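Local atomic coordinates of multiple PDZ domain protein (Mus musculus, PDB entry 4XH7), a protein that probably serves as a multi-PDZ scaffold that gathers partner proteins into signalling complexes, its fourth PDZ domain being the part described here. Residues G41-H53 / L85-L99. Numbering follows the deposited sequence.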
# COMPACT_ATOMS: atom_id res chain seq x y z
N GLY A 41 -3.75 13.15 -5.29
CA GLY A 41 -3.05 11.89 -5.16
C GLY A 41 -2.94 11.41 -3.73
O GLY A 41 -3.66 11.83 -2.84
N LEU A 42 -2.00 10.50 -3.53
CA LEU A 42 -1.81 9.86 -2.24
C LEU A 42 -0.84 10.54 -1.30
O LEU A 42 -0.74 10.14 -0.13
CB LEU A 42 -1.31 8.42 -2.48
CG LEU A 42 -2.29 7.53 -3.25
CD1 LEU A 42 -1.60 6.21 -3.73
CD2 LEU A 42 -3.51 7.22 -2.38
N GLY A 43 -0.08 11.53 -1.76
CA GLY A 43 0.91 12.13 -0.88
C GLY A 43 2.18 11.32 -0.63
O GLY A 43 2.77 11.41 0.45
N ILE A 44 2.59 10.52 -1.62
CA ILE A 44 3.83 9.73 -1.50
C ILE A 44 4.67 9.90 -2.77
O ILE A 44 4.13 10.17 -3.85
CB ILE A 44 3.57 8.24 -1.33
CG1 ILE A 44 2.71 7.70 -2.48
CG2 ILE A 44 2.92 7.99 0.04
CD1 ILE A 44 2.47 6.18 -2.37
N SER A 45 5.99 9.78 -2.64
CA SER A 45 6.80 9.59 -3.84
C SER A 45 7.24 8.15 -3.86
O SER A 45 7.32 7.50 -2.80
CB SER A 45 8.01 10.50 -3.87
OG SER A 45 8.86 10.25 -2.78
N LEU A 46 7.55 7.67 -5.06
CA LEU A 46 7.91 6.27 -5.23
C LEU A 46 9.32 6.12 -5.71
O LEU A 46 9.90 7.03 -6.34
CB LEU A 46 6.99 5.60 -6.25
CG LEU A 46 5.48 5.56 -6.07
CD1 LEU A 46 4.93 4.70 -7.20
CD2 LEU A 46 5.15 4.94 -4.76
N GLU A 47 9.87 4.94 -5.45
CA GLU A 47 11.07 4.51 -6.13
C GLU A 47 10.92 3.06 -6.44
O GLU A 47 10.08 2.38 -5.88
CB GLU A 47 12.30 4.77 -5.29
CG GLU A 47 12.28 4.09 -3.95
CD GLU A 47 13.40 4.60 -3.07
OE1 GLU A 47 13.58 4.07 -1.96
OE2 GLU A 47 14.10 5.54 -3.51
N ALA A 48 11.73 2.57 -7.35
CA ALA A 48 11.47 1.20 -7.78
C ALA A 48 12.73 0.48 -8.17
O ALA A 48 13.73 1.08 -8.53
CB ALA A 48 10.49 1.20 -8.95
N THR A 49 12.64 -0.84 -8.12
CA THR A 49 13.62 -1.69 -8.79
C THR A 49 12.80 -2.49 -9.80
O THR A 49 11.62 -2.21 -10.00
CB THR A 49 14.35 -2.60 -7.84
OG1 THR A 49 13.40 -3.44 -7.16
CG2 THR A 49 15.12 -1.80 -6.82
N VAL A 50 13.40 -3.46 -10.45
CA VAL A 50 12.66 -4.27 -11.41
C VAL A 50 11.70 -5.20 -10.67
O VAL A 50 12.13 -6.09 -9.94
CB VAL A 50 13.63 -5.08 -12.28
CG1 VAL A 50 12.89 -6.04 -13.21
CG2 VAL A 50 14.51 -4.09 -13.09
N GLY A 51 10.41 -4.95 -10.84
CA GLY A 51 9.38 -5.77 -10.23
C GLY A 51 9.05 -5.45 -8.78
O GLY A 51 8.34 -6.22 -8.14
N HIS A 52 9.57 -4.32 -8.27
CA HIS A 52 9.24 -3.91 -6.89
C HIS A 52 9.08 -2.43 -6.79
O HIS A 52 9.89 -1.67 -7.33
CB HIS A 52 10.34 -4.35 -5.92
CG HIS A 52 10.55 -5.83 -5.90
ND1 HIS A 52 9.77 -6.68 -5.15
CD2 HIS A 52 11.43 -6.60 -6.57
CE1 HIS A 52 10.17 -7.93 -5.35
NE2 HIS A 52 11.19 -7.91 -6.20
N HIS A 53 8.04 -2.00 -6.07
CA HIS A 53 7.81 -0.56 -5.95
C HIS A 53 7.72 -0.18 -4.49
O HIS A 53 7.09 -0.90 -3.72
CB HIS A 53 6.55 -0.20 -6.71
CG HIS A 53 6.72 -0.38 -8.18
ND1 HIS A 53 6.60 -1.60 -8.80
CD2 HIS A 53 7.12 0.50 -9.13
CE1 HIS A 53 6.87 -1.47 -10.09
NE2 HIS A 53 7.21 -0.20 -10.31
N LEU A 85 2.47 -6.10 -6.78
CA LEU A 85 3.75 -6.80 -6.71
C LEU A 85 4.15 -7.44 -8.04
O LEU A 85 3.38 -8.18 -8.64
CB LEU A 85 3.70 -7.88 -5.62
CG LEU A 85 4.98 -8.71 -5.48
CD1 LEU A 85 6.17 -7.80 -5.09
CD2 LEU A 85 4.77 -9.77 -4.43
N GLY A 86 5.34 -7.10 -8.52
CA GLY A 86 5.85 -7.73 -9.72
C GLY A 86 5.33 -7.13 -11.02
O GLY A 86 5.68 -7.63 -12.09
N GLU A 87 4.51 -6.08 -10.92
CA GLU A 87 4.00 -5.40 -12.10
C GLU A 87 5.02 -4.42 -12.66
O GLU A 87 5.99 -4.05 -11.99
CB GLU A 87 2.67 -4.67 -11.77
CG GLU A 87 1.53 -5.56 -11.15
CD GLU A 87 0.95 -6.64 -12.08
OE1 GLU A 87 0.22 -7.53 -11.59
OE2 GLU A 87 1.20 -6.59 -13.30
N ASN A 88 4.85 -3.99 -13.91
CA ASN A 88 5.80 -3.03 -14.46
C ASN A 88 5.49 -1.61 -14.03
O ASN A 88 4.43 -1.33 -13.46
CB ASN A 88 5.90 -3.16 -16.00
CG ASN A 88 4.61 -2.76 -16.74
OD1 ASN A 88 4.01 -1.73 -16.47
ND2 ASN A 88 4.23 -3.57 -17.72
N HIS A 89 6.45 -0.71 -14.24
CA HIS A 89 6.34 0.65 -13.70
C HIS A 89 5.09 1.35 -14.21
O HIS A 89 4.40 2.01 -13.45
CB HIS A 89 7.54 1.56 -14.06
CG HIS A 89 8.86 1.04 -13.58
ND1 HIS A 89 9.02 0.37 -12.39
CD2 HIS A 89 10.09 1.10 -14.15
CE1 HIS A 89 10.28 -0.00 -12.26
NE2 HIS A 89 10.96 0.45 -13.30
N GLN A 90 4.82 1.21 -15.51
CA GLN A 90 3.69 1.92 -16.07
C GLN A 90 2.40 1.41 -15.46
O GLN A 90 1.53 2.21 -15.11
CB GLN A 90 3.64 1.79 -17.58
CG GLN A 90 2.34 2.30 -18.14
CD GLN A 90 2.44 2.44 -19.62
OE1 GLN A 90 2.16 1.49 -20.37
NE2 GLN A 90 2.89 3.58 -20.06
N ASP A 91 2.27 0.10 -15.29
CA ASP A 91 1.03 -0.43 -14.75
C ASP A 91 0.83 0.02 -13.30
O ASP A 91 -0.28 0.40 -12.91
CB ASP A 91 1.00 -1.94 -14.86
CG ASP A 91 0.77 -2.41 -16.31
OD1 ASP A 91 0.37 -1.58 -17.17
OD2 ASP A 91 0.97 -3.61 -16.57
N VAL A 92 1.89 -0.00 -12.49
CA VAL A 92 1.76 0.50 -11.12
C VAL A 92 1.33 1.96 -11.09
O VAL A 92 0.40 2.30 -10.36
CB VAL A 92 3.07 0.30 -10.35
CG1 VAL A 92 3.02 0.96 -8.98
CG2 VAL A 92 3.33 -1.21 -10.19
N VAL A 93 1.99 2.81 -11.86
CA VAL A 93 1.64 4.24 -11.87
C VAL A 93 0.21 4.45 -12.32
O VAL A 93 -0.53 5.23 -11.68
CB VAL A 93 2.60 5.01 -12.78
CG1 VAL A 93 2.11 6.44 -12.97
CG2 VAL A 93 3.99 4.99 -12.18
N ASN A 94 -0.20 3.75 -13.37
CA ASN A 94 -1.56 3.91 -13.88
C ASN A 94 -2.60 3.41 -12.89
O ASN A 94 -3.63 4.05 -12.69
CB ASN A 94 -1.73 3.21 -15.21
CG ASN A 94 -1.18 4.03 -16.36
OD1 ASN A 94 -0.98 5.23 -16.23
ND2 ASN A 94 -0.93 3.38 -17.48
N ILE A 95 -2.32 2.28 -12.24
CA ILE A 95 -3.26 1.78 -11.24
C ILE A 95 -3.42 2.81 -10.09
O ILE A 95 -4.55 3.11 -9.69
CB ILE A 95 -2.80 0.41 -10.67
CG1 ILE A 95 -3.00 -0.71 -11.72
CG2 ILE A 95 -3.60 0.08 -9.40
CD1 ILE A 95 -2.16 -2.00 -11.49
N LEU A 96 -2.33 3.36 -9.57
CA LEU A 96 -2.42 4.33 -8.48
C LEU A 96 -3.19 5.58 -8.92
O LEU A 96 -4.00 6.14 -8.17
CB LEU A 96 -1.03 4.73 -7.96
CG LEU A 96 -0.26 3.55 -7.35
CD1 LEU A 96 1.17 3.96 -7.06
CD2 LEU A 96 -0.92 3.04 -6.07
N LYS A 97 -2.95 6.02 -10.15
CA LYS A 97 -3.62 7.26 -10.63
C LYS A 97 -5.12 7.11 -10.72
O LYS A 97 -5.86 8.08 -10.56
CB LYS A 97 -3.07 7.66 -12.01
CG LYS A 97 -1.72 8.33 -11.94
N GLU A 98 -5.59 5.91 -11.01
CA GLU A 98 -7.00 5.65 -11.26
C GLU A 98 -7.80 5.31 -10.01
O GLU A 98 -8.98 4.97 -10.09
CB GLU A 98 -7.15 4.49 -12.25
CG GLU A 98 -6.68 4.83 -13.67
N LEU A 99 -7.14 5.36 -8.85
CA LEU A 99 -7.82 5.01 -7.61
C LEU A 99 -8.93 6.01 -7.28
O LEU A 99 -8.78 7.21 -7.50
CB LEU A 99 -6.81 4.98 -6.45
CG LEU A 99 -5.91 3.74 -6.53
CD1 LEU A 99 -4.81 3.90 -5.52
CD2 LEU A 99 -6.73 2.48 -6.26
O HOH W 1 5.78 -4.06 -7.83
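H53 NE2 and H89 ND1 lie 2.8 Å apart in a hydrogen bond that either ring could donate, bent to 142°. The rings meet rim to rim with planes at 85°, H53 NE2 lying at the edge of the H89 ring and H89 ND1 at the edge of the H53 ring. The bond ties strand 52-58 to the first turn of helix 89-97, which runs roughly antiparallel to strand 44-49 with the axes 11.0 Å apart. Strand 44-49 and the helix form the walls of the peptide groove of the PDZ fold, and G41-I44 corresponds to the GLGF loop that, in PDZ domains, binds the ligand's carboxylate. H89 opens the helix, where class I PDZ domains carry the histidine that reads the ligand's Ser or Thr.

In H53, chi1 of -67° sets the imidazole beside the backbone N, where one face lies against V92 CG2, 3.7 Å from the ring centroid in a CH-pi contact. H53 ND1 binds a water at 2.8 Å, which weakly accepts from G86 N. An alanine in place of H53 would probably leave H89 ND1 and this water without their mate and V92 without a surface to rest on.

Deeper in the groove, branched aliphatic residues suit the apolar floor: L96 CD1 meets L46 CD1 tip to tip at 3.8 Å, and its CD2 touches L42 CD1 at 4.0 Å, the side chains crossing at about a right angle. G51 and G86, both at positive phi, where glycine is at ease, meet beyond strand 44-49; G51, in the type II turn from T49 to H52, brings its O 3.1 Å from G86 N, a weak bond.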